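Local coordinates for protein carboxylesterase (Uncultured bacterium, PDB 5GMX) that hydrolyses carboxylic esters as a family VIII carboxylesterase of the beta-lactamase fold and also cleaves oxyimino cephalosporins, at residues A[29-41]-A[355-367]. Numbering follows the deposited sequence.
Sequences GKEVGASFGLAIE and ARLGMGYAMNQMD
Strands 33-40 and 357-363 run antiparallel, their axes 4.7 Å apart at closest approach, and the paired backbone bonds of Ser35 with Ala362, Gly37 with Gly360 and Ala39 with Gly358 hold them in register. Ala34, Phe36, Leu38 and Ile40 share one face of the sheet with Leu357, Met359, Tyr361 and Met363. With CG anti to the backbone N (chi1 175°), the Phe36 ring leans across to Met359, modelled as selenomethionine, whose CG lies 3.5 Å from Phe36 CE2 and whose SE sits at the ring edge, near its plane, in a Met-aromatic contact. Leu38 CD1 meets Leu357 CG at 3.7 Å, and Ile40 CD1 packs on Leu357 CD1. On the reverse face small residues prevail: opposite Ala39 and Gly37 stand glycines, and Ser35 OG gives a hydrogen bond to Ala362 O, which also accepts from Ser35 N, while Gly272 N is a further partner of the hydroxyl. Past the last strand pair the side-chain amide oxygen of Asn364 takes over from the backbone: Gly33 N donates to Asn364 OD1 at 2.8 Å, as Asn364 N returns a bond to Gly33 O. A water there accepts from Val32 N and Gln365 N. Glu31, nearby, has a salt bridge to Arg375. At the far end Glu41 N bonds to Arg356 O, and Glu41 CG lies over one guanidinium face, 3.5 Å from Arg356 CZ; the accompanying salt bridge is long, with the carboxylate well out of that plane, and Arg356 NE bonds to Asn284. The pair lies at the middle of the antiparallel sheet characteristic of serine beta-lactamases, flanked by strands 43-51 and 348-352, with helices 16-27 and 374-385 packed on the Phe36 and Met359 face.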
loop_
_atom_site.group_PDB
_atom_site.type_symbol
_atom_site.label_atom_id
_atom_site.label_comp_id
_atom_site.label_asym_id
_atom_site.label_seq_id
_atom_site.Cartn_x
_atom_site.Cartn_y
_atom_site.Cartn_z
ATOM N N GLY A 29 -15.218 -19.723 -8.786
ATOM C CA GLY A 29 -15.966 -18.548 -9.200
ATOM C C GLY A 29 -15.676 -17.283 -8.405
ATOM O O GLY A 29 -16.375 -16.282 -8.555
ATOM N N LYS A 30 -14.642 -17.318 -7.565
ATOM C CA LYS A 30 -14.306 -16.186 -6.700
ATOM C C LYS A 30 -13.494 -15.069 -7.370
ATOM O O LYS A 30 -13.164 -14.069 -6.725
ATOM C CB LYS A 30 -13.541 -16.671 -5.464
ATOM C CG LYS A 30 -14.384 -17.429 -4.451
ATOM C CD LYS A 30 -13.603 -17.626 -3.159
ATOM C CE LYS A 30 -14.515 -17.990 -1.994
ATOM N NZ LYS A 30 -13.802 -17.903 -0.680
ATOM N N GLU A 31 -13.190 -15.217 -8.655
ATOM C CA GLU A 31 -12.334 -14.248 -9.331
ATOM C C GLU A 31 -12.929 -13.851 -10.671
ATOM O O GLU A 31 -13.666 -14.617 -11.290
ATOM C CB GLU A 31 -10.934 -14.836 -9.570
ATOM C CG GLU A 31 -10.053 -15.058 -8.333
ATOM C CD GLU A 31 -9.370 -13.806 -7.803
ATOM O OE1 GLU A 31 -9.879 -12.679 -8.014
ATOM O OE2 GLU A 31 -8.296 -13.962 -7.174
ATOM N N VAL A 32 -12.604 -12.651 -11.126
ATOM C CA VAL A 32 -12.843 -12.309 -12.516
ATOM C C VAL A 32 -11.481 -12.246 -13.197
ATOM O O VAL A 32 -11.181 -13.060 -14.072
ATOM C CB VAL A 32 -13.597 -10.996 -12.674
ATOM C CG1 VAL A 32 -13.690 -10.629 -14.148
ATOM C CG2 VAL A 32 -14.981 -11.134 -12.072
ATOM N N GLY A 33 -10.651 -11.305 -12.757
ATOM C CA GLY A 33 -9.270 -11.228 -13.199
ATOM C C GLY A 33 -8.334 -11.046 -12.018
ATOM O O GLY A 33 -8.706 -10.429 -11.018
ATOM N N ALA A 34 -7.115 -11.566 -12.127
ATOM C CA ALA A 34 -6.183 -11.474 -11.013
ATOM C C ALA A 34 -4.738 -11.658 -11.433
ATOM O O ALA A 34 -4.431 -12.303 -12.443
ATOM C CB ALA A 34 -6.547 -12.489 -9.934
ATOM N N SER A 35 -3.852 -11.100 -10.622
ATOM C CA SER A 35 -2.423 -11.245 -10.804
ATOM C C SER A 35 -1.768 -11.519 -9.454
ATOM O O SER A 35 -2.218 -11.026 -8.405
ATOM C CB SER A 35 -1.827 -9.994 -11.432
ATOM O OG SER A 35 -1.965 -8.888 -10.557
ATOM N N PHE A 36 -0.702 -12.310 -9.497
ATOM C CA PHE A 36 -0.006 -12.758 -8.306
ATOM C C PHE A 36 1.503 -12.814 -8.541
ATOM O O PHE A 36 1.971 -13.276 -9.588
ATOM C CB PHE A 36 -0.523 -14.136 -7.872
ATOM C CG PHE A 36 0.225 -14.717 -6.706
ATOM C CD1 PHE A 36 1.285 -15.590 -6.910
ATOM C CD2 PHE A 36 -0.102 -14.360 -5.411
ATOM C CE1 PHE A 36 1.997 -16.101 -5.839
ATOM C CE2 PHE A 36 0.600 -14.878 -4.332
ATOM C CZ PHE A 36 1.641 -15.753 -4.545
ATOM N N GLY A 37 2.268 -12.377 -7.552
ATOM C CA GLY A 37 3.713 -12.483 -7.612
ATOM C C GLY A 37 4.283 -13.032 -6.315
ATOM O O GLY A 37 3.717 -12.845 -5.229
ATOM N N LEU A 38 5.403 -13.736 -6.440
ATOM C CA LEU A 38 6.120 -14.252 -5.292
ATOM C C LEU A 38 7.620 -14.169 -5.547
ATOM O O LEU A 38 8.130 -14.671 -6.558
ATOM C CB LEU A 38 5.699 -15.693 -4.981
ATOM C CG LEU A 38 6.388 -16.393 -3.795
ATOM C CD1 LEU A 38 5.927 -15.830 -2.471
ATOM C CD2 LEU A 38 6.158 -17.903 -3.816
ATOM N N ALA A 39 8.319 -13.498 -4.640
ATOM C CA ALA A 39 9.765 -13.373 -4.701
ATOM C C ALA A 39 10.403 -14.131 -3.548
ATOM O O ALA A 39 9.928 -14.079 -2.413
ATOM C CB ALA A 39 10.189 -11.909 -4.680
ATOM N N ILE A 40 11.470 -14.858 -3.858
ATOM C CA ILE A 40 12.245 -15.581 -2.864
ATOM C C ILE A 40 13.716 -15.210 -3.031
ATOM O O ILE A 40 14.256 -15.241 -4.147
ATOM C CB ILE A 40 12.062 -17.117 -2.991
ATOM C CG1 ILE A 40 10.605 -17.506 -2.750
ATOM C CG2 ILE A 40 12.934 -17.856 -1.977
ATOM C CD1 ILE A 40 10.174 -17.346 -1.298
ATOM N N GLU A 41 14.336 -14.819 -1.921
ATOM C CA GLU A 41 15.763 -14.511 -1.877
ATOM C C GLU A 41 16.202 -13.557 -2.982
ATOM O O GLU A 41 17.249 -13.742 -3.582
ATOM C CB GLU A 41 16.579 -15.807 -1.943
ATOM C CG GLU A 41 16.410 -16.680 -0.704
ATOM C CD GLU A 41 17.286 -17.927 -0.705
ATOM O OE1 GLU A 41 18.247 -17.998 -1.508
ATOM O OE2 GLU A 41 17.023 -18.832 0.121
ATOM N N ALA A 355 12.126 -15.857 5.870
ATOM C CA ALA A 355 12.124 -16.697 4.674
ATOM C C ALA A 355 12.641 -15.940 3.451
ATOM O O ALA A 355 12.756 -16.510 2.367
ATOM C CB ALA A 355 10.719 -17.232 4.409
ATOM N N ARG A 356 12.958 -14.662 3.633
ATOM C CA ARG A 356 13.349 -13.789 2.527
ATOM C C ARG A 356 12.300 -13.829 1.407
ATOM O O ARG A 356 12.621 -13.893 0.220
ATOM C CB ARG A 356 14.747 -14.157 2.020
ATOM C CG ARG A 356 15.838 -13.811 3.042
ATOM C CD ARG A 356 17.167 -14.464 2.732
ATOM N NE ARG A 356 17.767 -13.939 1.510
ATOM C CZ ARG A 356 18.753 -14.533 0.837
ATOM N NH1 ARG A 356 19.252 -15.692 1.259
ATOM N NH2 ARG A 356 19.240 -13.969 -0.267
ATOM N N LEU A 357 11.038 -13.767 1.815
ATOM C CA LEU A 357 9.908 -13.945 0.913
ATOM C C LEU A 357 9.111 -12.651 0.778
ATOM O O LEU A 357 8.773 -12.027 1.773
ATOM C CB LEU A 357 9.007 -15.071 1.432
ATOM C CG LEU A 357 7.682 -15.439 0.755
ATOM C CD1 LEU A 357 7.372 -16.915 0.992
ATOM C CD2 LEU A 357 6.516 -14.587 1.273
ATOM N N GLY A 358 8.810 -12.249 -0.450
ATOM C CA GLY A 358 7.921 -11.126 -0.675
ATOM C C GLY A 358 6.756 -11.602 -1.516
ATOM O O GLY A 358 6.929 -12.432 -2.400
HETATM N N MSE A 359 5.567 -11.081 -1.262
HETATM C CA MSE A 359 4.398 -11.570 -1.976
HETATM C C MSE A 359 3.468 -10.438 -2.368
HETATM O O MSE A 359 3.258 -9.497 -1.586
HETATM C CB MSE A 359 3.638 -12.595 -1.125
HETATM C CG MSE A 359 2.440 -13.199 -1.852
HETATM SE SE MSE A 359 1.401 -14.503 -0.793
HETATM C CE MSE A 359 2.877 -15.615 -0.162
ATOM N N GLY A 360 2.901 -10.538 -3.570
ATOM C CA GLY A 360 1.983 -9.523 -4.057
ATOM C C GLY A 360 0.749 -10.096 -4.733
ATOM O O GLY A 360 0.832 -11.090 -5.450
ATOM N N TYR A 361 -0.403 -9.465 -4.516
ATOM C CA TYR A 361 -1.638 -9.966 -5.107
ATOM C C TYR A 361 -2.614 -8.827 -5.402
ATOM O O TYR A 361 -2.901 -7.985 -4.527
ATOM C CB TYR A 361 -2.253 -11.027 -4.187
ATOM C CG TYR A 361 -3.632 -11.505 -4.580
ATOM C CD1 TYR A 361 -3.875 -12.068 -5.832
ATOM C CD2 TYR A 361 -4.678 -11.447 -3.673
ATOM C CE1 TYR A 361 -5.150 -12.507 -6.185
ATOM C CE2 TYR A 361 -5.938 -11.905 -3.999
ATOM C CZ TYR A 361 -6.176 -12.411 -5.258
ATOM O OH TYR A 361 -7.444 -12.836 -5.553
ATOM N N ALA A 362 -3.082 -8.769 -6.649
ATOM C CA ALA A 362 -3.986 -7.690 -7.064
ATOM C C ALA A 362 -5.038 -8.205 -8.040
ATOM O O ALA A 362 -4.713 -8.918 -8.987
ATOM C CB ALA A 362 -3.203 -6.538 -7.688
HETATM N N MSE A 363 -6.292 -7.821 -7.829
HETATM C CA MSE A 363 -7.400 -8.374 -8.599
HETATM C C MSE A 363 -8.507 -7.340 -8.778
HETATM O O MSE A 363 -8.524 -6.329 -8.084
HETATM C CB MSE A 363 -7.941 -9.626 -7.910
HETATM C CG MSE A 363 -8.905 -9.348 -6.764
HETATM SE SE MSE A 363 -8.228 -8.257 -5.259
HETATM C CE MSE A 363 -6.534 -9.083 -5.032
ATOM N N ASN A 364 -9.429 -7.585 -9.709
ATOM C CA ASN A 364 -10.462 -6.595 -9.983
ATOM C C ASN A 364 -11.843 -6.920 -9.398
ATOM O O ASN A 364 -12.737 -6.072 -9.427
ATOM C CB ASN A 364 -10.571 -6.357 -11.497
ATOM C CG ASN A 364 -11.030 -7.587 -12.266
ATOM O OD1 ASN A 364 -11.008 -8.706 -11.758
ATOM N ND2 ASN A 364 -11.418 -7.377 -13.516
ATOM N N GLN A 365 -12.027 -8.131 -8.876
ATOM C CA GLN A 365 -13.276 -8.469 -8.185
ATOM C C GLN A 365 -13.142 -8.300 -6.674
ATOM O O GLN A 365 -12.477 -9.088 -6.000
ATOM C CB GLN A 365 -13.717 -9.898 -8.493
ATOM C CG GLN A 365 -14.969 -10.318 -7.719
ATOM C CD GLN A 365 -16.168 -9.424 -8.014
ATOM O OE1 GLN A 365 -16.681 -9.416 -9.130
ATOM N NE2 GLN A 365 -16.608 -8.655 -7.015
HETATM N N MSE A 366 -13.786 -7.274 -6.141
HETATM C CA MSE A 366 -13.680 -6.969 -4.726
HETATM C C MSE A 366 -14.525 -7.902 -3.874
HETATM O O MSE A 366 -15.555 -8.399 -4.317
HETATM C CB MSE A 366 -14.096 -5.525 -4.468
HETATM C CG MSE A 366 -13.237 -4.496 -5.170
HETATM SE SE MSE A 366 -13.917 -2.713 -4.790
HETATM C CE MSE A 366 -13.491 -2.599 -2.900
ATOM N N ASP A 367 -14.068 -8.136 -2.650
ATOM C CA ASP A 367 -14.833 -8.869 -1.651
ATOM C C ASP A 367 -14.920 -7.990 -0.408
ATOM O O ASP A 367 -14.162 -7.032 -0.281
ATOM C CB ASP A 367 -14.182 -10.219 -1.332
ATOM C CG ASP A 367 -15.140 -11.184 -0.646
ATOM O OD1 ASP A 367 -16.107 -10.717 -0.003
ATOM O OD2 ASP A 367 -14.931 -12.412 -0.760
HETATM O O HOH W 1 -10.804 -10.953 -9.501
#